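Side-chain contacts in transcriptional regulator (Streptococcus thermophilus LMD-9, PDB 5JUF), which is a peptide-responsive quorum sensor of the RNPP family that activates transcription to control streptococcal competence: residues Asp50-Ile55 and Thr64-Gln69; Pro116-Leu121 and Glu146-Gln151; Asp231-Val236 and Pro247-Leu252. All coordinates share one frame; numbering follows the deposited sequence.

Contact 1: Asp50-Ile55 and Thr64-Gln69; sequences DRLSYI and TELLDQ
With CG of Leu-52 swung away from its own backbone nitrogen (chi1 -172°), the two methyls of this leucine are presented to neighbouring residues of the next helix: CD1 to Leu-66, CD2 to Leu-67. Both partners carry CG on the side of the backbone nitrogen instead, chi1 being -65° at Leu-66 and -71° at Leu-67. That brings Leu-67, whose CB does not aim at residues 50-55, back within range, and its CG, CD1 and CD2 gather around the single methyl CD2 of Leu-52, which lies 3.8 Å from CD2 of Leu-67.

Leu-52 and Leu-66 run past one another in opposite senses and meet at their CD1 methyls, 4.1 Å apart. Helices 49-59 and 63-67, which carry them, are the last two of the five N-terminal helices of the helix-turn-helix region, so the contact packs inside the presumed DNA-binding domain. CD1 of Leu-66 has a second neighbour there, CG2 of Ile-55, at 4.0 Å and approaching nearly at right angles. Helix 3-17 closes the same apolar layer, with Ile-11 on Ile-55 and Ile-7 on Leu-67. Just past Leu-67 the helix ends: Asp-68 adopts positive phi, while the carbonyl of Leu-66 is taken by NH2 of Arg-10.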
loop_
_atom_site.group_PDB
_atom_site.type_symbol
_atom_site.label_atom_id
_atom_site.label_comp_id
_atom_site.label_asym_id
_atom_site.label_seq_id
_atom_site.Cartn_x
_atom_site.Cartn_y
_atom_site.Cartn_z
ATOM N N ASP A 50 -15.432 10.077 1.440
ATOM C CA ASP A 50 -15.640 9.520 2.775
ATOM C C ASP A 50 -15.443 10.578 3.861
ATOM O O ASP A 50 -16.265 10.697 4.776
ATOM C CB ASP A 50 -14.702 8.333 3.001
ATOM C CG ASP A 50 -15.105 7.090 2.197
ATOM O OD1 ASP A 50 -16.260 7.001 1.722
ATOM O OD2 ASP A 50 -14.254 6.192 2.052
ATOM N N ARG A 51 -14.355 11.350 3.785
ATOM C CA ARG A 51 -14.139 12.412 4.778
ATOM C C ARG A 51 -15.224 13.477 4.705
ATOM O O ARG A 51 -15.678 13.989 5.739
ATOM C CB ARG A 51 -12.769 13.065 4.580
ATOM C CG ARG A 51 -11.591 12.098 4.609
ATOM C CD ARG A 51 -10.820 12.121 5.903
ATOM N NE ARG A 51 -9.503 11.506 5.735
ATOM C CZ ARG A 51 -9.197 10.259 6.081
ATOM N NH1 ARG A 51 -10.095 9.476 6.649
ATOM N NH2 ARG A 51 -7.978 9.792 5.869
ATOM N N LEU A 52 -15.623 13.859 3.488
ATOM C CA LEU A 52 -16.676 14.857 3.340
ATOM C C LEU A 52 -17.988 14.355 3.937
ATOM O O LEU A 52 -18.698 15.107 4.619
ATOM C CB LEU A 52 -16.859 15.215 1.861
ATOM C CG LEU A 52 -17.792 16.397 1.560
ATOM C CD1 LEU A 52 -17.188 17.687 2.084
ATOM C CD2 LEU A 52 -18.124 16.518 0.064
ATOM N N SER A 53 -18.326 13.085 3.693
ATOM C CA SER A 53 -19.545 12.522 4.277
ATOM C C SER A 53 -19.490 12.532 5.803
ATOM O O SER A 53 -20.479 12.867 6.468
ATOM C CB SER A 53 -19.763 11.101 3.764
ATOM O OG SER A 53 -20.868 10.511 4.421
ATOM N N TYR A 54 -18.342 12.163 6.377
ATOM C CA TYR A 54 -18.174 12.234 7.828
ATOM C C TYR A 54 -18.350 13.663 8.338
ATOM O O TYR A 54 -19.056 13.902 9.326
ATOM C CB TYR A 54 -16.793 11.695 8.225
ATOM C CG TYR A 54 -16.497 11.844 9.709
ATOM C CD1 TYR A 54 -17.032 10.945 10.635
ATOM C CD2 TYR A 54 -15.696 12.888 10.186
ATOM C CE1 TYR A 54 -16.781 11.086 12.009
ATOM C CE2 TYR A 54 -15.456 13.045 11.561
ATOM C CZ TYR A 54 -15.999 12.131 12.459
ATOM O OH TYR A 54 -15.754 12.278 13.816
ATOM N N ILE A 55 -17.683 14.625 7.698
ATOM C CA ILE A 55 -17.754 16.009 8.157
ATOM C C ILE A 55 -19.182 16.532 8.073
ATOM O O ILE A 55 -19.665 17.217 8.987
ATOM C CB ILE A 55 -16.777 16.889 7.354
ATOM C CG1 ILE A 55 -15.337 16.492 7.670
ATOM C CG2 ILE A 55 -17.009 18.389 7.652
ATOM C CD1 ILE A 55 -14.283 17.112 6.717
ATOM N N THR A 64 -24.191 18.234 -0.269
ATOM C CA THR A 64 -24.552 19.257 -1.242
ATOM C C THR A 64 -24.315 20.653 -0.685
ATOM O O THR A 64 -23.744 21.517 -1.361
ATOM C CB THR A 64 -26.018 19.089 -1.647
ATOM O OG1 THR A 64 -26.230 17.768 -2.162
ATOM C CG2 THR A 64 -26.398 20.112 -2.700
ATOM N N GLU A 65 -24.771 20.898 0.544
ATOM C CA GLU A 65 -24.560 22.198 1.168
ATOM C C GLU A 65 -23.077 22.521 1.274
ATOM O O GLU A 65 -22.650 23.632 0.946
ATOM C CB GLU A 65 -25.209 22.226 2.551
ATOM C CG GLU A 65 -26.725 22.232 2.512
ATOM C CD GLU A 65 -27.339 22.092 3.890
ATOM O OE1 GLU A 65 -27.126 21.045 4.529
ATOM O OE2 GLU A 65 -28.024 23.032 4.338
ATOM N N LEU A 66 -22.272 21.559 1.733
ATOM C CA LEU A 66 -20.846 21.822 1.877
ATOM C C LEU A 66 -20.161 22.022 0.535
ATOM O O LEU A 66 -19.093 22.641 0.482
ATOM C CB LEU A 66 -20.162 20.685 2.651
ATOM C CG LEU A 66 -20.569 20.480 4.118
ATOM C CD1 LEU A 66 -19.645 19.470 4.802
ATOM C CD2 LEU A 66 -20.564 21.799 4.871
ATOM N N LEU A 67 -20.732 21.502 -0.544
ATOM C CA LEU A 67 -20.123 21.653 -1.858
ATOM C C LEU A 67 -20.587 22.909 -2.576
ATOM O O LEU A 67 -19.811 23.495 -3.341
ATOM C CB LEU A 67 -20.427 20.423 -2.720
ATOM C CG LEU A 67 -19.646 19.196 -2.233
ATOM C CD1 LEU A 67 -19.986 17.967 -3.034
ATOM C CD2 LEU A 67 -18.156 19.473 -2.279
ATOM N N ASP A 68 -21.819 23.348 -2.319
ATOM C CA ASP A 68 -22.454 24.399 -3.103
ATOM C C ASP A 68 -22.348 24.028 -4.575
ATOM O O ASP A 68 -22.841 22.974 -4.986
ATOM C CB ASP A 68 -21.814 25.761 -2.819
ATOM C CG ASP A 68 -22.725 26.929 -3.180
ATOM O OD1 ASP A 68 -23.688 26.740 -3.964
ATOM O OD2 ASP A 68 -22.469 28.040 -2.667
ATOM N N GLN A 69 -21.675 24.862 -5.369
ATOM C CA GLN A 69 -21.477 24.590 -6.788
ATOM C C GLN A 69 -20.137 23.934 -7.087
ATOM O O GLN A 69 -19.807 23.743 -8.259
ATOM C CB GLN A 69 -21.605 25.882 -7.602
ATOM C CG GLN A 69 -22.994 26.497 -7.558
ATOM C CD GLN A 69 -24.067 25.552 -8.069
ATOM O OE1 GLN A 69 -24.748 24.888 -7.287
ATOM N NE2 GLN A 69 -24.219 25.485 -9.388
#

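Contact 2: Pro116-Leu121 and Glu146-Gln151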
loop_
_atom_site.group_PDB
_atom_site.type_symbol
_atom_site.label_atom_id
_atom_site.label_comp_id
_atom_site.label_asym_id
_atom_site.label_seq_id
_atom_site.Cartn_x
_atom_site.Cartn_y
_atom_site.Cartn_z
ATOM N N PRO A 116 -8.060 13.944 -3.525
ATOM C CA PRO A 116 -7.998 14.055 -2.065
ATOM C C PRO A 116 -6.651 13.591 -1.535
ATOM O O PRO A 116 -5.871 12.912 -2.212
ATOM C CB PRO A 116 -9.126 13.131 -1.584
ATOM C CG PRO A 116 -9.233 12.084 -2.680
ATOM C CD PRO A 116 -8.955 12.854 -3.966
ATOM N N GLU A 117 -6.402 13.962 -0.279
ATOM C CA GLU A 117 -5.122 13.679 0.367
ATOM C C GLU A 117 -4.756 12.195 0.319
ATOM O O GLU A 117 -3.591 11.844 0.116
ATOM C CB GLU A 117 -5.195 14.161 1.817
ATOM C CG GLU A 117 -3.979 13.891 2.662
ATOM C CD GLU A 117 -4.145 14.468 4.061
ATOM O OE1 GLU A 117 -4.303 15.706 4.180
ATOM O OE2 GLU A 117 -4.152 13.678 5.031
ATOM N N GLU A 118 -5.735 11.307 0.513
ATOM C CA GLU A 118 -5.444 9.871 0.518
ATOM C C GLU A 118 -4.871 9.403 -0.819
ATOM O O GLU A 118 -3.960 8.561 -0.859
ATOM C CB GLU A 118 -6.710 9.077 0.845
ATOM C CG GLU A 118 -7.393 9.485 2.148
ATOM C CD GLU A 118 -8.548 10.455 1.950
ATOM O OE1 GLU A 118 -8.329 11.558 1.403
ATOM O OE2 GLU A 118 -9.678 10.111 2.361
ATOM N N GLU A 119 -5.411 9.914 -1.928
ATOM C CA GLU A 119 -4.921 9.482 -3.235
ATOM C C GLU A 119 -3.526 10.017 -3.506
ATOM O O GLU A 119 -2.667 9.297 -4.018
ATOM C CB GLU A 119 -5.881 9.932 -4.340
ATOM C CG GLU A 119 -7.212 9.213 -4.314
ATOM C CD GLU A 119 -7.080 7.724 -4.625
ATOM O OE1 GLU A 119 -6.146 7.355 -5.364
ATOM O OE2 GLU A 119 -7.897 6.925 -4.117
ATOM N N LEU A 120 -3.291 11.292 -3.204
ATOM C CA LEU A 120 -1.952 11.838 -3.385
ATOM C C LEU A 120 -0.934 11.077 -2.541
ATOM O O LEU A 120 0.186 10.813 -2.990
ATOM C CB LEU A 120 -1.951 13.333 -3.050
ATOM C CG LEU A 120 -2.833 14.216 -3.948
ATOM C CD1 LEU A 120 -3.001 15.646 -3.397
ATOM C CD2 LEU A 120 -2.269 14.269 -5.353
ATOM N N LEU A 121 -1.305 10.695 -1.321
ATOM C CA LEU A 121 -0.365 9.955 -0.485
ATOM C C LEU A 121 -0.046 8.588 -1.095
ATOM O O LEU A 121 1.115 8.148 -1.092
ATOM C CB LEU A 121 -0.953 9.820 0.917
ATOM C CG LEU A 121 -0.082 9.365 2.090
ATOM C CD1 LEU A 121 -0.219 7.903 2.260
ATOM C CD2 LEU A 121 1.386 9.791 2.018
ATOM N N GLU A 146 1.530 9.326 8.796
ATOM C CA GLU A 146 1.358 8.980 10.214
ATOM C C GLU A 146 -0.117 8.844 10.573
ATOM O O GLU A 146 -0.532 7.867 11.203
ATOM C CB GLU A 146 1.994 10.038 11.125
ATOM C CG GLU A 146 3.486 10.006 11.231
ATOM C CD GLU A 146 4.021 11.133 12.108
ATOM O OE1 GLU A 146 3.220 11.953 12.633
ATOM O OE2 GLU A 146 5.249 11.187 12.272
ATOM N N ASP A 147 -0.924 9.824 10.183
ATOM C CA ASP A 147 -2.333 9.795 10.554
ATOM C C ASP A 147 -3.109 8.748 9.763
ATOM O O ASP A 147 -4.012 8.103 10.308
ATOM C CB ASP A 147 -2.948 11.176 10.371
ATOM C CG ASP A 147 -2.750 12.074 11.610
ATOM O OD1 ASP A 147 -2.229 11.585 12.634
ATOM O OD2 ASP A 147 -3.156 13.254 11.561
ATOM N N LEU A 148 -2.786 8.563 8.479
ATOM C CA LEU A 148 -3.467 7.511 7.734
ATOM C C LEU A 148 -3.154 6.143 8.322
ATOM O O LEU A 148 -4.039 5.284 8.413
ATOM C CB LEU A 148 -3.098 7.583 6.247
ATOM C CG LEU A 148 -3.959 8.609 5.482
ATOM C CD1 LEU A 148 -3.342 8.933 4.133
ATOM C CD2 LEU A 148 -5.359 8.046 5.301
ATOM N N PHE A 149 -1.915 5.931 8.775
ATOM C CA PHE A 149 -1.581 4.646 9.385
ATOM C C PHE A 149 -2.256 4.464 10.747
ATOM O O PHE A 149 -2.636 3.341 11.109
ATOM C CB PHE A 149 -0.066 4.488 9.515
ATOM C CG PHE A 149 0.350 3.135 10.021
ATOM C CD1 PHE A 149 0.028 1.987 9.307
ATOM C CD2 PHE A 149 1.048 3.005 11.211
ATOM C CE1 PHE A 149 0.398 0.732 9.768
ATOM C CE2 PHE A 149 1.426 1.748 11.674
ATOM C CZ PHE A 149 1.097 0.614 10.952
ATOM N N GLU A 150 -2.378 5.538 11.540
ATOM C CA GLU A 150 -3.151 5.427 12.779
ATOM C C GLU A 150 -4.581 4.975 12.494
ATOM O O GLU A 150 -5.172 4.224 13.277
ATOM C CB GLU A 150 -3.169 6.770 13.536
ATOM C CG GLU A 150 -1.810 7.228 14.099
ATOM C CD GLU A 150 -1.363 6.461 15.348
ATOM O OE1 GLU A 150 -2.088 5.556 15.796
ATOM O OE2 GLU A 150 -0.285 6.779 15.896
ATOM N N GLN A 151 -5.143 5.408 11.375
ATOM C CA GLN A 151 -6.481 4.970 10.986
ATOM C C GLN A 151 -6.473 3.544 10.444
ATOM O O GLN A 151 -7.342 2.742 10.798
ATOM C CB GLN A 151 -7.049 5.947 9.953
ATOM C CG GLN A 151 -7.307 7.328 10.575
ATOM C CD GLN A 151 -7.669 8.392 9.564
ATOM O OE1 GLN A 151 -7.151 8.405 8.444
ATOM N NE2 GLN A 151 -8.542 9.317 9.964
#
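The carboxylate of Glu-118 is the one flat group among the residues that touch here, and Leu-148 meets its aliphatic stem, at CG, rather than the carboxylate. CG of Glu-118 is 4.0 Å from CD2 of Leu-148, whereas the carboxyl carbon CD of Glu-118 stands back at 5.2 Å from that methyl. A bend at chi2 (97°) turns the acid off the line of the leucine, and its OE2 is hydrogen-bonded to OG of Ser-48. The guanidinium of Arg-51 offers OE2 a long, weak ion pair as well, and it comes up against Leu-148 too.

The two branches of Leu-148 divide the work. CD2 takes the glutamate stem, which crosses it at about a right angle; CD1 meets Leu-121 tip to tip, with CD1 of Leu-121 at 3.8 Å. CG of Leu-121 is almost as near to the same methyl, at 3.9 Å, and CB of Leu-121 follows at 4.1 Å. CB of Leu-121 already aims across; with CG opposite the backbone nitrogen (chi1 -167°) and an unusual chi2 of -94°, CD1 ends at the tip of Leu-148.

Helices 117-130 and 139-152 belong to the all-helical tetratricopeptide region, and here they pack at the end that faces the helix-turn-helix domain. Leu-148 therefore also touches Gln-36 of helix 34-41. The acids flanking the leucine contact look the same way: Glu-117 forms a salt bridge to Arg-39, and Asp-147 forms one to Arg-35. OE2 of Glu-117 and OD2 of Asp-147 stay 6.6 Å apart, and these basic partners would be expected to offset their mutual repulsion. The amide of Gln-151 is held at both ends, OE1 by NE2 of Gln-36 and NE2 by the carbonyl of Gly-29, which should fix its rotation.

Contact 3: Asp231-Val236 and Pro247-Leu252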
loop_
_atom_site.group_PDB
_atom_site.type_symbol
_atom_site.label_atom_id
_atom_site.label_comp_id
_atom_site.label_asym_id
_atom_site.label_seq_id
_atom_site.Cartn_x
_atom_site.Cartn_y
_atom_site.Cartn_z
ATOM N N ASP A 231 0.829 -19.747 1.305
ATOM C CA ASP A 231 -0.428 -20.225 0.732
ATOM C C ASP A 231 -1.292 -19.077 0.225
ATOM O O ASP A 231 -1.919 -19.188 -0.838
ATOM C CB ASP A 231 -1.203 -21.051 1.760
ATOM C CG ASP A 231 -0.581 -22.406 2.004
ATOM O OD1 ASP A 231 0.174 -22.889 1.125
ATOM O OD2 ASP A 231 -0.856 -22.993 3.073
ATOM N N LYS A 232 -1.354 -17.971 0.965
ATOM C CA LYS A 232 -2.169 -16.863 0.467
ATOM C C LYS A 232 -1.556 -16.233 -0.778
ATOM O O LYS A 232 -2.287 -15.802 -1.676
ATOM C CB LYS A 232 -2.385 -15.798 1.544
ATOM C CG LYS A 232 -3.598 -14.920 1.225
ATOM C CD LYS A 232 -3.893 -13.900 2.294
ATOM C CE LYS A 232 -5.238 -13.207 2.046
ATOM N NZ LYS A 232 -6.443 -14.038 2.395
ATOM N N ALA A 233 -0.226 -16.168 -0.857
ATOM C CA ALA A 233 0.405 -15.644 -2.064
ATOM C C ALA A 233 0.082 -16.529 -3.266
ATOM O O ALA A 233 -0.202 -16.027 -4.361
ATOM C CB ALA A 233 1.922 -15.532 -1.858
ATOM N N LEU A 234 0.107 -17.851 -3.075
ATOM C CA LEU A 234 -0.224 -18.759 -4.170
ATOM C C LEU A 234 -1.681 -18.604 -4.593
ATOM O O LEU A 234 -2.008 -18.698 -5.780
ATOM C CB LEU A 234 0.062 -20.206 -3.760
ATOM C CG LEU A 234 1.535 -20.609 -3.598
ATOM C CD1 LEU A 234 1.620 -21.980 -2.976
ATOM C CD2 LEU A 234 2.256 -20.585 -4.937
ATOM N N ALA A 235 -2.572 -18.364 -3.634
ATOM C CA ALA A 235 -3.979 -18.169 -3.967
ATOM C C ALA A 235 -4.191 -16.883 -4.763
ATOM O O ALA A 235 -4.980 -16.860 -5.713
ATOM C CB ALA A 235 -4.821 -18.150 -2.688
ATOM N N VAL A 236 -3.508 -15.800 -4.380
ATOM C CA VAL A 236 -3.543 -14.574 -5.173
ATOM C C VAL A 236 -3.029 -14.837 -6.583
ATOM O O VAL A 236 -3.627 -14.392 -7.571
ATOM C CB VAL A 236 -2.737 -13.451 -4.487
ATOM C CG1 VAL A 236 -2.610 -12.248 -5.408
ATOM C CG2 VAL A 236 -3.399 -13.027 -3.180
ATOM N N PRO A 247 7.556 -18.345 -9.335
ATOM C CA PRO A 247 8.873 -18.832 -8.893
ATOM C C PRO A 247 9.329 -18.186 -7.596
ATOM O O PRO A 247 9.903 -18.884 -6.755
ATOM C CB PRO A 247 9.793 -18.495 -10.081
ATOM C CG PRO A 247 8.895 -18.555 -11.279
ATOM C CD PRO A 247 7.589 -17.936 -10.761
ATOM N N SER A 248 9.047 -16.889 -7.386
ATOM C CA SER A 248 9.485 -16.229 -6.156
ATOM C C SER A 248 8.811 -16.835 -4.931
ATOM O O SER A 248 9.399 -16.846 -3.846
ATOM C CB SER A 248 9.231 -14.712 -6.226
ATOM O OG SER A 248 7.845 -14.388 -6.138
ATOM N N VAL A 249 7.606 -17.379 -5.092
ATOM C CA VAL A 249 6.930 -18.017 -3.971
ATOM C C VAL A 249 7.545 -19.375 -3.671
ATOM O O VAL A 249 7.711 -19.742 -2.505
ATOM C CB VAL A 249 5.423 -18.118 -4.250
ATOM C CG1 VAL A 249 4.697 -18.766 -3.062
ATOM C CG2 VAL A 249 4.854 -16.726 -4.529
ATOM N N PHE A 250 7.875 -20.147 -4.709
ATOM C CA PHE A 250 8.609 -21.391 -4.495
ATOM C C PHE A 250 9.935 -21.126 -3.789
ATOM O O PHE A 250 10.370 -21.919 -2.944
ATOM C CB PHE A 250 8.844 -22.108 -5.829
ATOM C CG PHE A 250 7.636 -22.833 -6.352
ATOM C CD1 PHE A 250 6.814 -23.549 -5.497
ATOM C CD2 PHE A 250 7.329 -22.806 -7.707
ATOM C CE1 PHE A 250 5.705 -24.217 -5.978
ATOM C CE2 PHE A 250 6.221 -23.473 -8.199
ATOM C CZ PHE A 250 5.409 -24.183 -7.335
ATOM N N VAL A 251 10.599 -20.018 -4.132
ATOM C CA VAL A 251 11.816 -19.648 -3.412
ATOM C C VAL A 251 11.504 -19.331 -1.948
ATOM O O VAL A 251 12.308 -19.633 -1.060
ATOM C CB VAL A 251 12.523 -18.479 -4.125
ATOM C CG1 VAL A 251 13.697 -17.965 -3.297
ATOM C CG2 VAL A 251 13.013 -18.922 -5.526
ATOM N N LEU A 252 10.335 -18.745 -1.656
ATOM C CA LEU A 252 9.977 -18.531 -0.251
ATOM C C LEU A 252 9.831 -19.854 0.490
ATOM O O LEU A 252 10.271 -19.984 1.636
ATOM C CB LEU A 252 8.681 -17.731 -0.128
ATOM C CG LEU A 252 8.727 -16.261 -0.541
ATOM C CD1 LEU A 252 7.338 -15.630 -0.370
ATOM C CD2 LEU A 252 9.788 -15.482 0.233
#
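Val-249 sits opposite two successive residues of helix 226-240 and gives one methyl to each. Its CG1 lies 3.6 Å from CD2 of Leu-234, the closest approach between residues 231-236 and 247-252, and 3.7 Å from CG of the same leucine. CG2 faces the other neighbour, the CB methyl of Ala-233, at 4.1 Å. The split follows from the valine torsion: with chi1 at -179°, CG1 is set opposite the backbone nitrogen and CG2 opposite the carbonyl carbon, so the fork opens across the gap. CD2 of Leu-234 also comes within 4.1 Å of CB of Val-249, so the leucine lies slantwise against the valine, over its CG1 methyl and the methine CB.

CB of Leu-234 does not itself aim at the partner helix. With chi1 near -70° its CG lies beside the backbone nitrogen, and one branch, CD2, is carried over to Val-249. Ala-233 needs no such reach, for its short methyl already points across and lets the backbones come close: CA of Leu-234 and CA of Val-249 are 7.2 Å apart.

Consecutive helices 226-240 and 246-260 run antiparallel here, the helical-hairpin arrangement on which tetratricopeptide folds are built, and the contact is plain apolar packing between them. One step further out stands the ring of Phe-250, its CE1 5.1 Å from CD2 of Leu-234; the ring also rests on Lys-273 and Ala-274 of helix 264-280. On the Ala-233 side, helix 200-219 backs the pair, with Phe-207 against Ala-233 and with Met-211 and Ala-214 against Leu-252. Along helix 226-240, Lys-232 turns elsewhere, its NZ bonded to the carbonyls of Leu-192 and Gln-194.

In the fold
All three contacts are largely buried, but to different degrees. Contact 2, at 11 Å from the chain centre the most central, holds the most deeply engaged residue, Leu-148, and is flanked by acids and a glutamine, most of which bind residues of the helix-turn-helix domain. Contact 1 is purely aliphatic and lies within that domain, 26 Å from the centre. The two touch: NH2 of Arg-51 packs 3.0 Å from OE1 of Gln-151. Contact 3 belongs to the same tetratricopeptide region as contact 2 but uses other helices, with nearest atoms about 17 Å away; its touching side chains are all aliphatic, with the partly exposed Leu-234 at its margin, and it lies on the opposite side of the centre from contact 1.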